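Farnesyltransferase, putative (Trypanosoma cruzi, PDB 3WCA) probably catalyses the magnesium-dependent condensation of two farnesyl diphosphate molecules to squalene, using NADH or NADPH, the first step from farnesyl diphosphate to lanosterol. Local coordinates at residues F30-L35 / V45-D50. The protein carries 1 engineered substitution. Numbering follows the deposited sequence.
Sequences FCYDIL and VIMELD
L35 and I46 meet tip to tip by van der Waals contact, methyl against methyl. CD2 of L35 lies 3.9 Å from CG2 of I46 and 4.0 Å from its CD1, so a single leucine methyl touches both branches of the isoleucine. I46 turns CG1 away from its backbone N (chi1 -161°) and stays extended at chi2, which carries CD1 to L35. L35 also touches F42 and A43 of helix 40-45 and Y61 of helix 51-72, about 7 Å from the bound farnesyl thiodiphosphate. The second apolar pair is Y32 with M47, whose side chains run at a slant to each other: the CE methyl of M47 comes within 3.9 Å of CD1 on the Y32 ring. A bend at chi2 (-54°) folds the methionine chain before its methyl reaches the ring. CD1 of I46 lies 4.5 Å from CE1 of Y32, a looser contact. The OH of Y32 is hydrogen-bonded to OD1 of D55 on helix 51-72, which helps hold the ring in place. This is helix-to-turn packing in the all-helical squalene/phytoene synthase fold. With no hydrogen bond between segments 30-35 and 45-50, dispersion and the burial of L35 and I46 hold them together, while M47 lies exposed.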
loop_
_atom_site.group_PDB
_atom_site.type_symbol
_atom_site.label_atom_id
_atom_site.label_comp_id
_atom_site.label_asym_id
_atom_site.label_seq_id
_atom_site.Cartn_x
_atom_site.Cartn_y
_atom_site.Cartn_z
ATOM N N PHE A 30 14.426 18.287 5.528
ATOM C CA PHE A 30 13.031 18.672 5.416
ATOM C C PHE A 30 12.263 17.455 4.921
ATOM O O PHE A 30 11.196 17.116 5.440
ATOM C CB PHE A 30 12.860 19.808 4.412
ATOM C CG PHE A 30 11.424 20.069 4.041
ATOM C CD1 PHE A 30 10.638 20.927 4.801
ATOM C CD2 PHE A 30 10.847 19.418 2.953
ATOM C CE1 PHE A 30 9.302 21.132 4.484
ATOM C CE2 PHE A 30 9.510 19.614 2.628
ATOM C CZ PHE A 30 8.736 20.469 3.390
ATOM N N CYS A 31 12.810 16.807 3.898
ATOM C CA CYS A 31 12.188 15.622 3.323
ATOM C C CYS A 31 11.856 14.595 4.401
ATOM O O CYS A 31 10.721 14.130 4.501
ATOM C CB CYS A 31 13.114 14.997 2.280
ATOM S SG CYS A 31 13.163 15.875 0.701
ATOM N N TYR A 32 12.852 14.244 5.205
ATOM C CA TYR A 32 12.654 13.272 6.267
ATOM C C TYR A 32 11.719 13.817 7.333
ATOM O O TYR A 32 11.015 13.056 7.994
ATOM C CB TYR A 32 13.999 12.881 6.882
ATOM C CG TYR A 32 14.772 11.870 6.060
ATOM C CD1 TYR A 32 14.324 10.554 5.932
ATOM C CD2 TYR A 32 15.949 12.229 5.406
ATOM C CE1 TYR A 32 15.027 9.621 5.171
ATOM C CE2 TYR A 32 16.660 11.301 4.644
ATOM C CZ TYR A 32 16.195 10.002 4.530
ATOM O OH TYR A 32 16.901 9.093 3.777
ATOM N N ASP A 33 11.704 15.136 7.494
ATOM C CA ASP A 33 10.830 15.770 8.473
ATOM C C ASP A 33 9.389 15.774 7.992
ATOM O O ASP A 33 8.464 15.542 8.769
ATOM C CB ASP A 33 11.275 17.207 8.738
ATOM C CG ASP A 33 12.233 17.316 9.903
ATOM O OD1 ASP A 33 13.141 16.460 10.019
ATOM O OD2 ASP A 33 12.082 18.268 10.700
ATOM N N ILE A 34 9.187 16.039 6.707
ATOM C CA ILE A 34 7.833 16.066 6.193
ATOM C C ILE A 34 7.338 14.626 6.135
ATOM O O ILE A 34 6.174 14.350 6.395
ATOM C CB ILE A 34 7.776 16.756 4.797
ATOM C CG1 ILE A 34 6.351 17.225 4.513
ATOM C CG2 ILE A 34 8.252 15.826 3.712
ATOM C CD1 ILE A 34 5.921 18.406 5.372
ATOM N N LEU A 35 8.243 13.705 5.822
ATOM C CA LEU A 35 7.907 12.290 5.752
ATOM C C LEU A 35 7.327 11.824 7.084
ATOM O O LEU A 35 6.316 11.128 7.133
ATOM C CB LEU A 35 9.160 11.476 5.443
ATOM C CG LEU A 35 9.010 9.965 5.593
ATOM C CD1 LEU A 35 8.034 9.466 4.559
ATOM C CD2 LEU A 35 10.351 9.284 5.432
ATOM N N VAL A 45 9.624 2.482 9.169
ATOM C CA VAL A 45 10.146 1.373 8.396
ATOM C C VAL A 45 11.280 1.784 7.472
ATOM O O VAL A 45 12.239 1.038 7.294
ATOM C CB VAL A 45 9.034 0.727 7.553
ATOM C CG1 VAL A 45 9.551 -0.525 6.888
ATOM C CG2 VAL A 45 7.841 0.408 8.442
ATOM N N ILE A 46 11.168 2.970 6.881
ATOM C CA ILE A 46 12.185 3.439 5.968
ATOM C C ILE A 46 13.559 3.537 6.645
ATOM O O ILE A 46 14.586 3.470 5.980
ATOM C CB ILE A 46 11.794 4.813 5.370
ATOM C CG1 ILE A 46 12.602 5.072 4.096
ATOM C CG2 ILE A 46 12.024 5.928 6.396
ATOM C CD1 ILE A 46 12.358 6.445 3.488
ATOM N N MET A 47 13.577 3.667 7.966
ATOM C CA MET A 47 14.839 3.784 8.687
ATOM C C MET A 47 15.668 2.505 8.665
ATOM O O MET A 47 16.841 2.519 9.029
ATOM C CB MET A 47 14.582 4.228 10.131
ATOM C CG MET A 47 14.024 5.646 10.242
ATOM S SD MET A 47 15.064 6.877 9.375
ATOM C CE MET A 47 13.838 8.144 8.972
ATOM N N GLU A 48 15.051 1.406 8.246
ATOM C CA GLU A 48 15.721 0.109 8.131
ATOM C C GLU A 48 16.736 0.150 6.983
ATOM O O GLU A 48 17.706 -0.612 6.961
ATOM C CB GLU A 48 14.706 -0.997 7.817
ATOM C CG GLU A 48 13.723 -1.358 8.940
ATOM C CD GLU A 48 14.423 -1.762 10.230
ATOM O OE1 GLU A 48 15.531 -2.333 10.161
ATOM O OE2 GLU A 48 13.857 -1.519 11.315
ATOM N N LEU A 49 16.495 1.036 6.024
ATOM C CA LEU A 49 17.354 1.172 4.854
ATOM C C LEU A 49 18.616 1.972 5.118
ATOM O O LEU A 49 18.626 2.895 5.945
ATOM C CB LEU A 49 16.577 1.824 3.702
ATOM C CG LEU A 49 15.445 0.972 3.118
ATOM C CD1 LEU A 49 14.657 1.789 2.118
ATOM C CD2 LEU A 49 16.019 -0.262 2.444
ATOM N N ASP A 50 19.685 1.602 4.414
ATOM C CA ASP A 50 20.960 2.299 4.544
ATOM C C ASP A 50 20.782 3.690 3.938
ATOM O O ASP A 50 20.001 3.878 3.004
ATOM C CB ASP A 50 22.072 1.545 3.803
ATOM C CG ASP A 50 22.473 0.259 4.499
ATOM O OD1 ASP A 50 21.577 -0.475 4.951
ATOM O OD2 ASP A 50 23.686 -0.029 4.584
#